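Local coordinates for amine oxidase (Emericella nidulans, PDB 3PGB), which probably oxidises primary amines with the help of a copper ion and a topaquinone cofactor built into its own chain, at residues 550-555 with 576-581; 597-602 with 616-621. One frame throughout, in Å; residues are numbered along the deposited sequence.

Contact 1: 550-555 with 576-581; sequences TIELVS and LGRSFI
Glu552 faces Phe580, and Leu553 faces Ser579, in an antiparallel strand pairing within the beta hairpin of strands 548-562 and 570-580. Five backbone hydrogen bonds join the segments, from Ile581 N to Ile551 O at one end to the mutual pair of Ser555 and Gly577 at the other. A water then prolongs the connection, accepting from Ile551 N and donating to Ile581 O.

On the face of Glu552, Val554, Arg578 and Phe580, the glutamate runs out extended, with CG anti to the backbone N (chi1 -172°). Its carboxylate reaches the phenylalanine, Glu552 CD lying 3.8 Å from Phe580 CE1 and the two planes only 17° apart. Glu552 OE1 also touches Arg578 CD at 3.4 Å, but stands 4.1 Å from Arg578 NH1, beyond a salt bridge; that nitrogen is instead engaged by Glu612. Thr550 CG2 meets Phe580 CD1 at 3.6 Å, its side chain turned about a right angle to that of the phenylalanine, while Thr550 OG1 bonds to Gln685 and Gln604. At the water-bridged end, Ile551 and Ile581 lie side by side, and Ile551 CG2 lies 3.6 Å from Ile581 CD1.

Val554, Leu576 and Arg578 also pack on Tyr521 or Gly520 of the second subunit. Such a hairpin in contact with the partner is consistent with the beta-hairpin arms by which copper amine oxidase subunits embrace each other.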
ATOM      1  N   THR A 550     -11.599 -24.333   3.548  1.00 14.88           N
ATOM      2  CA  THR A 550     -12.730 -23.524   4.017  1.00 14.75           C
ATOM      3  C   THR A 550     -12.317 -22.063   4.187  1.00 14.41           C
ATOM      4  O   THR A 550     -11.186 -21.781   4.575  1.00 14.53           O
ATOM      5  CB  THR A 550     -13.269 -24.022   5.378  1.00 14.87           C
ATOM      6  OG1 THR A 550     -13.513 -25.433   5.322  1.00 15.47           O
ATOM      7  CG2 THR A 550     -14.562 -23.291   5.749  1.00 14.25           C
ATOM      8  N   ILE A 551     -13.229 -21.138   3.904  1.00 14.04           N
ATOM      9  CA  ILE A 551     -12.989 -19.725   4.168  1.00 13.94           C
ATOM     10  C   ILE A 551     -13.424 -19.402   5.588  1.00 14.17           C
ATOM     11  O   ILE A 551     -14.552 -19.692   5.966  1.00 14.20           O
ATOM     12  CB  ILE A 551     -13.763 -18.808   3.210  1.00 13.74           C
ATOM     13  CG1 ILE A 551     -13.291 -19.007   1.763  1.00 13.54           C
ATOM     14  CG2 ILE A 551     -13.613 -17.358   3.636  1.00 13.26           C
ATOM     15  CD1 ILE A 551     -11.802 -18.869   1.555  1.00 12.91           C
ATOM     16  N   GLU A 552     -12.525 -18.820   6.378  1.00 14.42           N
ATOM     17  CA  GLU A 552     -12.862 -18.387   7.727  1.00 14.49           C
ATOM     18  C   GLU A 552     -12.755 -16.877   7.781  1.00 14.62           C
ATOM     19  O   GLU A 552     -11.785 -16.303   7.284  1.00 14.36           O
ATOM     20  CB  GLU A 552     -11.937 -19.005   8.772  1.00 14.40           C
ATOM     21  CG  GLU A 552     -12.392 -18.716  10.207  1.00 14.91           C
ATOM     22  CD  GLU A 552     -11.511 -19.355  11.267  1.00 16.01           C
ATOM     23  OE1 GLU A 552     -11.976 -19.525  12.418  1.00 17.09           O
ATOM     24  OE2 GLU A 552     -10.349 -19.688  10.960  1.00 17.25           O
ATOM     25  N   LEU A 553     -13.766 -16.248   8.374  1.00 14.75           N
ATOM     26  CA  LEU A 553     -13.755 -14.816   8.622  1.00 14.97           C
ATOM     27  C   LEU A 553     -13.423 -14.619  10.088  1.00 15.33           C
ATOM     28  O   LEU A 553     -14.126 -15.129  10.965  1.00 15.54           O
ATOM     29  CB  LEU A 553     -15.109 -14.184   8.290  1.00 14.70           C
ATOM     30  CG  LEU A 553     -15.641 -14.444   6.877  1.00 14.18           C
ATOM     31  CD1 LEU A 553     -17.043 -13.860   6.713  1.00 13.56           C
ATOM     32  CD2 LEU A 553     -14.690 -13.886   5.832  1.00 12.83           C
ATOM     33  N   VAL A 554     -12.324 -13.924  10.347  1.00 15.64           N
ATOM     34  CA  VAL A 554     -11.920 -13.611  11.696  1.00 15.85           C
ATOM     35  C   VAL A 554     -12.022 -12.118  11.813  1.00 16.49           C
ATOM     36  O   VAL A 554     -11.319 -11.382  11.115  1.00 16.61           O
ATOM     37  CB  VAL A 554     -10.492 -14.053  11.997  1.00 15.88           C
ATOM     38  CG1 VAL A 554     -10.093 -13.623  13.409  1.00 15.50           C
ATOM     39  CG2 VAL A 554     -10.376 -15.552  11.837  1.00 15.95           C
ATOM     40  N   SER A 555     -12.898 -11.682  12.710  1.00 16.92           N
ATOM     41  CA  SER A 555     -13.286 -10.298  12.795  1.00 17.03           C
ATOM     42  C   SER A 555     -12.905  -9.742  14.161  1.00 16.80           C
ATOM     43  O   SER A 555     -12.957 -10.453  15.157  1.00 16.59           O
ATOM     44  CB  SER A 555     -14.795 -10.199  12.566  1.00 17.19           C
ATOM     45  OG  SER A 555     -15.077  -9.336  11.481  1.00 18.57           O
ATOM     46  N   LEU A 576     -12.628 -11.337  19.283  1.00 21.39           N
ATOM     47  CA  LEU A 576     -12.591 -11.979  17.976  1.00 21.26           C
ATOM     48  C   LEU A 576     -13.962 -12.562  17.691  1.00 21.26           C
ATOM     49  O   LEU A 576     -14.575 -13.163  18.571  1.00 21.30           O
ATOM     50  CB  LEU A 576     -11.551 -13.104  17.924  1.00 21.21           C
ATOM     51  CG  LEU A 576     -10.070 -12.746  17.813  1.00 20.68           C
ATOM     52  CD1 LEU A 576      -9.253 -14.007  17.568  1.00 19.51           C
ATOM     53  CD2 LEU A 576      -9.831 -11.732  16.703  1.00 20.50           C
ATOM     54  N   GLY A 577     -14.440 -12.379  16.466  1.00 21.17           N
ATOM     55  CA  GLY A 577     -15.654 -13.040  16.003  1.00 21.38           C
ATOM     56  C   GLY A 577     -15.324 -13.989  14.868  1.00 21.49           C
ATOM     57  O   GLY A 577     -14.900 -13.549  13.803  1.00 21.59           O
ATOM     58  N   ARG A 578     -15.518 -15.288  15.087  1.00 21.69           N
ATOM     59  CA  ARG A 578     -15.157 -16.295  14.089  1.00 21.98           C
ATOM     60  C   ARG A 578     -16.357 -16.983  13.463  1.00 22.05           C
ATOM     61  O   ARG A 578     -17.303 -17.352  14.156  1.00 22.20           O
ATOM     62  CB  ARG A 578     -14.258 -17.351  14.703  1.00 21.94           C
ATOM     63  CG  ARG A 578     -13.046 -16.771  15.365  1.00 22.56           C
ATOM     64  CD  ARG A 578     -11.887 -17.715  15.275  1.00 23.78           C
ATOM     65  NE  ARG A 578     -10.997 -17.571  16.410  1.00 25.29           N
ATOM     66  CZ  ARG A 578      -9.941 -18.343  16.621  1.00 27.30           C
ATOM     67  NH1 ARG A 578      -9.631 -19.310  15.754  1.00 27.75           N
ATOM     68  NH2 ARG A 578      -9.190 -18.143  17.701  1.00 27.83           N
ATOM     69  N   SER A 579     -16.293 -17.164  12.147  1.00 22.10           N
ATOM     70  CA  SER A 579     -17.324 -17.866  11.404  1.00 22.19           C
ATOM     71  C   SER A 579     -16.730 -18.433  10.126  1.00 22.30           C
ATOM     72  O   SER A 579     -15.832 -17.829   9.535  1.00 22.60           O
ATOM     73  CB  SER A 579     -18.474 -16.915  11.055  1.00 22.25           C
ATOM     74  OG  SER A 579     -18.075 -15.950  10.093  1.00 22.24           O
ATOM     75  N   PHE A 580     -17.237 -19.586   9.701  1.00 22.22           N
ATOM     76  CA  PHE A 580     -16.854 -20.172   8.424  1.00 22.20           C
ATOM     77  C   PHE A 580     -17.931 -19.877   7.391  1.00 22.10           C
ATOM     78  O   PHE A 580     -19.117 -19.926   7.708  1.00 22.30           O
ATOM     79  CB  PHE A 580     -16.692 -21.683   8.559  1.00 22.25           C
ATOM     80  CG  PHE A 580     -15.593 -22.101   9.491  1.00 22.65           C
ATOM     81  CD1 PHE A 580     -14.263 -22.021   9.096  1.00 23.28           C
ATOM     82  CD2 PHE A 580     -15.885 -22.597  10.753  1.00 23.52           C
ATOM     83  CE1 PHE A 580     -13.235 -22.419   9.953  1.00 23.75           C
ATOM     84  CE2 PHE A 580     -14.866 -23.000  11.620  1.00 23.97           C
ATOM     85  CZ  PHE A 580     -13.538 -22.908  11.218  1.00 24.04           C
ATOM     86  N   ILE A 581     -17.529 -19.562   6.164  1.00 22.05           N
ATOM     87  CA  ILE A 581     -18.480 -19.477   5.059  1.00 22.08           C
ATOM     88  C   ILE A 581     -18.924 -20.900   4.740  1.00 22.37           C
ATOM     89  O   ILE A 581     -18.099 -21.755   4.436  1.00 22.49           O
ATOM     90  CB  ILE A 581     -17.868 -18.805   3.815  1.00 21.97           C
ATOM     91  CG1 ILE A 581     -17.629 -17.320   4.089  1.00 21.72           C
ATOM     92  CG2 ILE A 581     -18.787 -18.966   2.605  1.00 22.00           C
ATOM     93  CD1 ILE A 581     -17.037 -16.564   2.917  1.00 21.44           C
TER
HETATM   94  O   HOH W   1     -15.854 -21.778   3.208  1.00 15.23           O

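Contact 2: 597-602 with 616-621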
ATOM      1  N   THR A 597     -12.621  -7.086   9.579  1.00 19.27           N
ATOM      2  CA  THR A 597     -12.770  -8.508   9.275  1.00 19.11           C
ATOM      3  C   THR A 597     -11.603  -9.015   8.430  1.00 19.12           C
ATOM      4  O   THR A 597     -11.358  -8.515   7.322  1.00 19.08           O
ATOM      5  CB  THR A 597     -14.082  -8.785   8.505  1.00 19.14           C
ATOM      6  OG1 THR A 597     -15.201  -8.287   9.252  1.00 18.43           O
ATOM      7  CG2 THR A 597     -14.253 -10.281   8.254  1.00 18.68           C
ATOM      8  N   GLN A 598     -10.890 -10.007   8.955  1.00 18.82           N
ATOM      9  CA  GLN A 598      -9.831 -10.674   8.208  1.00 18.75           C
ATOM     10  C   GLN A 598     -10.426 -11.885   7.498  1.00 18.54           C
ATOM     11  O   GLN A 598     -11.310 -12.551   8.038  1.00 18.22           O
ATOM     12  CB  GLN A 598      -8.690 -11.110   9.133  1.00 18.92           C
ATOM     13  CG  GLN A 598      -7.956  -9.965   9.822  1.00 18.97           C
ATOM     14  CD  GLN A 598      -6.747 -10.433  10.622  1.00 19.11           C
ATOM     15  OE1 GLN A 598      -6.428 -11.621  10.650  1.00 18.33           O
ATOM     16  NE2 GLN A 598      -6.065  -9.492  11.270  1.00 19.20           N
ATOM     17  N   LEU A 599      -9.941 -12.154   6.288  1.00 18.34           N
ATOM     18  CA  LEU A 599     -10.421 -13.266   5.475  1.00 18.17           C
ATOM     19  C   LEU A 599      -9.308 -14.292   5.297  1.00 17.99           C
ATOM     20  O   LEU A 599      -8.233 -13.957   4.807  1.00 18.06           O
ATOM     21  CB  LEU A 599     -10.884 -12.743   4.124  1.00 18.17           C
ATOM     22  CG  LEU A 599     -11.550 -13.766   3.216  1.00 18.47           C
ATOM     23  CD1 LEU A 599     -12.759 -13.158   2.503  1.00 19.32           C
ATOM     24  CD2 LEU A 599     -10.537 -14.306   2.235  1.00 19.13           C
ATOM     25  N   HIS A 600      -9.569 -15.531   5.714  1.00 17.75           N
ATOM     26  CA  HIS A 600      -8.571 -16.599   5.707  1.00 17.56           C
ATOM     27  C   HIS A 600      -9.021 -17.765   4.835  1.00 17.66           C
ATOM     28  O   HIS A 600     -10.180 -18.155   4.876  1.00 17.79           O
ATOM     29  CB  HIS A 600      -8.348 -17.144   7.122  1.00 17.45           C
ATOM     30  CG  HIS A 600      -7.938 -16.115   8.127  1.00 16.81           C
ATOM     31  ND1 HIS A 600      -7.944 -16.368   9.479  1.00 16.84           N
ATOM     32  CD2 HIS A 600      -7.510 -14.838   7.986  1.00 17.66           C
ATOM     33  CE1 HIS A 600      -7.529 -15.296  10.129  1.00 17.30           C
ATOM     34  NE2 HIS A 600      -7.264 -14.350   9.248  1.00 17.42           N
ATOM     35  N   VAL A 601      -8.100 -18.335   4.064  1.00 17.76           N
ATOM     36  CA  VAL A 601      -8.374 -19.556   3.319  1.00 17.79           C
ATOM     37  C   VAL A 601      -7.660 -20.665   4.061  1.00 17.77           C
ATOM     38  O   VAL A 601      -6.435 -20.711   4.056  1.00 18.01           O
ATOM     39  CB  VAL A 601      -7.874 -19.481   1.852  1.00 17.75           C
ATOM     40  CG1 VAL A 601      -8.218 -20.763   1.111  1.00 17.60           C
ATOM     41  CG2 VAL A 601      -8.483 -18.297   1.147  1.00 17.72           C
ATOM     42  N   VAL A 602      -8.421 -21.540   4.716  1.00 17.84           N
ATOM     43  CA  VAL A 602      -7.850 -22.523   5.643  1.00 18.00           C
ATOM     44  C   VAL A 602      -8.231 -23.959   5.294  1.00 18.28           C
ATOM     45  O   VAL A 602      -9.121 -24.199   4.480  1.00 18.48           O
ATOM     46  CB  VAL A 602      -8.296 -22.260   7.103  1.00 17.86           C
ATOM     47  CG1 VAL A 602      -8.095 -20.805   7.477  1.00 17.55           C
ATOM     48  CG2 VAL A 602      -9.743 -22.666   7.304  1.00 17.61           C
ATOM     49  N   TYR A 616      -4.027 -19.269   4.902  1.00 17.31           N
ATOM     50  CA  TYR A 616      -3.414 -18.043   4.375  1.00 16.92           C
ATOM     51  C   TYR A 616      -4.405 -16.884   4.447  1.00 17.06           C
ATOM     52  O   TYR A 616      -5.542 -17.019   3.997  1.00 17.20           O
ATOM     53  CB  TYR A 616      -2.994 -18.246   2.913  1.00 16.72           C
ATOM     54  CG  TYR A 616      -1.586 -18.759   2.711  1.00 15.26           C
ATOM     55  CD1 TYR A 616      -1.272 -20.094   2.933  1.00 14.83           C
ATOM     56  CD2 TYR A 616      -0.570 -17.911   2.275  1.00 14.34           C
ATOM     57  CE1 TYR A 616       0.028 -20.573   2.735  1.00 14.79           C
ATOM     58  CE2 TYR A 616       0.727 -18.377   2.076  1.00 13.77           C
ATOM     59  CZ  TYR A 616       1.019 -19.706   2.309  1.00 14.03           C
ATOM     60  OH  TYR A 616       2.294 -20.173   2.125  1.00 13.40           O
ATOM     61  N   ARG A 617      -3.984 -15.755   5.012  1.00 17.23           N
ATOM     62  CA  ARG A 617      -4.831 -14.562   5.058  1.00 17.49           C
ATOM     63  C   ARG A 617      -4.752 -13.866   3.715  1.00 17.62           C
ATOM     64  O   ARG A 617      -3.675 -13.763   3.141  1.00 17.62           O
ATOM     65  CB  ARG A 617      -4.421 -13.591   6.190  1.00 17.56           C
ATOM     66  CG  ARG A 617      -4.824 -12.122   5.941  1.00 17.90           C
ATOM     67  CD  ARG A 617      -5.412 -11.418   7.149  1.00 18.73           C
ATOM     68  NE  ARG A 617      -4.409 -10.768   7.989  1.00 19.43           N
ATOM     69  CZ  ARG A 617      -4.380  -9.469   8.306  1.00 20.15           C
ATOM     70  NH1 ARG A 617      -5.298  -8.616   7.855  1.00 19.48           N
ATOM     71  NH2 ARG A 617      -3.413  -9.017   9.099  1.00 20.67           N
ATOM     72  N   ILE A 618      -5.899 -13.408   3.221  1.00 17.77           N
ATOM     73  CA  ILE A 618      -5.947 -12.538   2.059  1.00 18.15           C
ATOM     74  C   ILE A 618      -6.300 -11.142   2.561  1.00 18.63           C
ATOM     75  O   ILE A 618      -7.305 -10.961   3.248  1.00 18.94           O
ATOM     76  CB  ILE A 618      -6.996 -13.006   1.028  1.00 17.87           C
ATOM     77  CG1 ILE A 618      -6.694 -14.437   0.574  1.00 17.43           C
ATOM     78  CG2 ILE A 618      -7.027 -12.050  -0.159  1.00 17.50           C
ATOM     79  CD1 ILE A 618      -7.711 -15.013  -0.382  1.00 16.84           C
ATOM     80  N   LEU A 619      -5.468 -10.160   2.239  1.00 19.12           N
ATOM     81  CA  LEU A 619      -5.718  -8.789   2.663  1.00 19.53           C
ATOM     82  C   LEU A 619      -5.384  -7.805   1.547  1.00 20.18           C
ATOM     83  O   LEU A 619      -4.426  -8.015   0.809  1.00 20.19           O
ATOM     84  CB  LEU A 619      -4.910  -8.452   3.921  1.00 19.51           C
ATOM     85  CG  LEU A 619      -3.379  -8.525   3.866  1.00 19.03           C
ATOM     86  CD1 LEU A 619      -2.786  -7.709   4.993  1.00 18.58           C
ATOM     87  CD2 LEU A 619      -2.879  -9.966   3.927  1.00 18.31           C
ATOM     88  N   PRO A 620      -6.179  -6.731   1.421  1.00 20.94           N
ATOM     89  CA  PRO A 620      -5.870  -5.682   0.458  1.00 21.52           C
ATOM     90  C   PRO A 620      -4.726  -4.808   0.962  1.00 22.00           C
ATOM     91  O   PRO A 620      -4.954  -3.822   1.654  1.00 22.56           O
ATOM     92  CB  PRO A 620      -7.176  -4.887   0.378  1.00 21.42           C
ATOM     93  CG  PRO A 620      -7.778  -5.044   1.720  1.00 21.44           C
ATOM     94  CD  PRO A 620      -7.388  -6.419   2.205  1.00 20.98           C
ATOM     95  N   SER A 621      -3.503  -5.175   0.611  1.00 22.46           N
ATOM     96  CA  SER A 621      -2.324  -4.457   1.086  1.00 23.04           C
ATOM     97  C   SER A 621      -2.219  -3.042   0.522  1.00 23.02           C
ATOM     98  O   SER A 621      -1.821  -2.118   1.236  1.00 23.19           O
ATOM     99  CB  SER A 621      -1.053  -5.241   0.750  1.00 23.16           C
ATOM    100  OG  SER A 621      -0.865  -6.278   1.699  1.00 24.26           O
TER
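Gln598 lays its side-chain amide flat on the Arg617 guanidinium on one face of the hairpin formed by strands 597-603 and 613-619. The tightly packed part is the other face, apolar and buried: Ile618 CD1 touches both Val601 CG2 (3.7 Å) and Leu599 CD2 (3.9 Å), and Val690 adjoins both Val601 and Ile618. Three backbone bonds hold the strands here, among them a nearly straight one from Val601 N to Tyr616 O.

The Arg617 side is the looser one, its arginine partly exposed. The amide and guanidinium planes differ by just 3°, and Gln598 NE2 sits over the centre of the guanidinium, 3.4 Å from Arg617 CZ. The Arg617 chain bends at chi2 (136°) and again at chi3 (89°), the second turn placing NE, which lies 3.4 Å from Gln598 OE1 without a hydrogen bond. That oxygen instead takes one from His600 NE2 (3.2 Å), received on a lone pair and within the plane of the imidazole, so the histidine helps to fix the rotation of the amide. His600 CD2 in turn rests against Arg617 CB at 3.8 Å. Leu619, which bonds through its backbone to Ala718 of strand 714-722, makes no contact with 597-602.

The Gln598–Arg617 contact is therefore a stack of flat groups without a hydrogen bond between them, and the nearby guanidinium would probably disfavour a positive charge on His600.

Contacts 1 and 2 are successive hairpins of the enzyme domain, the first closing before the second opens, with centres about 10 Å apart. Their inner strands, 548-562 and 597-603, are antiparallel neighbours, so the order runs from 570-580 through these two to 613-619, which pairs in turn with strand 714-722. The joint is direct: Val554 O is 2.6 Å from Gln598 N, and Ser555 OG is 2.5 Å from Thr597 OG1, both probable hydrogen bonds. Ile551 and Val601 pack together and both touch Leu688, a calcium-site residue. Since both contacts also reach the second subunit, this continuous run of strands links the calcium-site surroundings with the dimer interface.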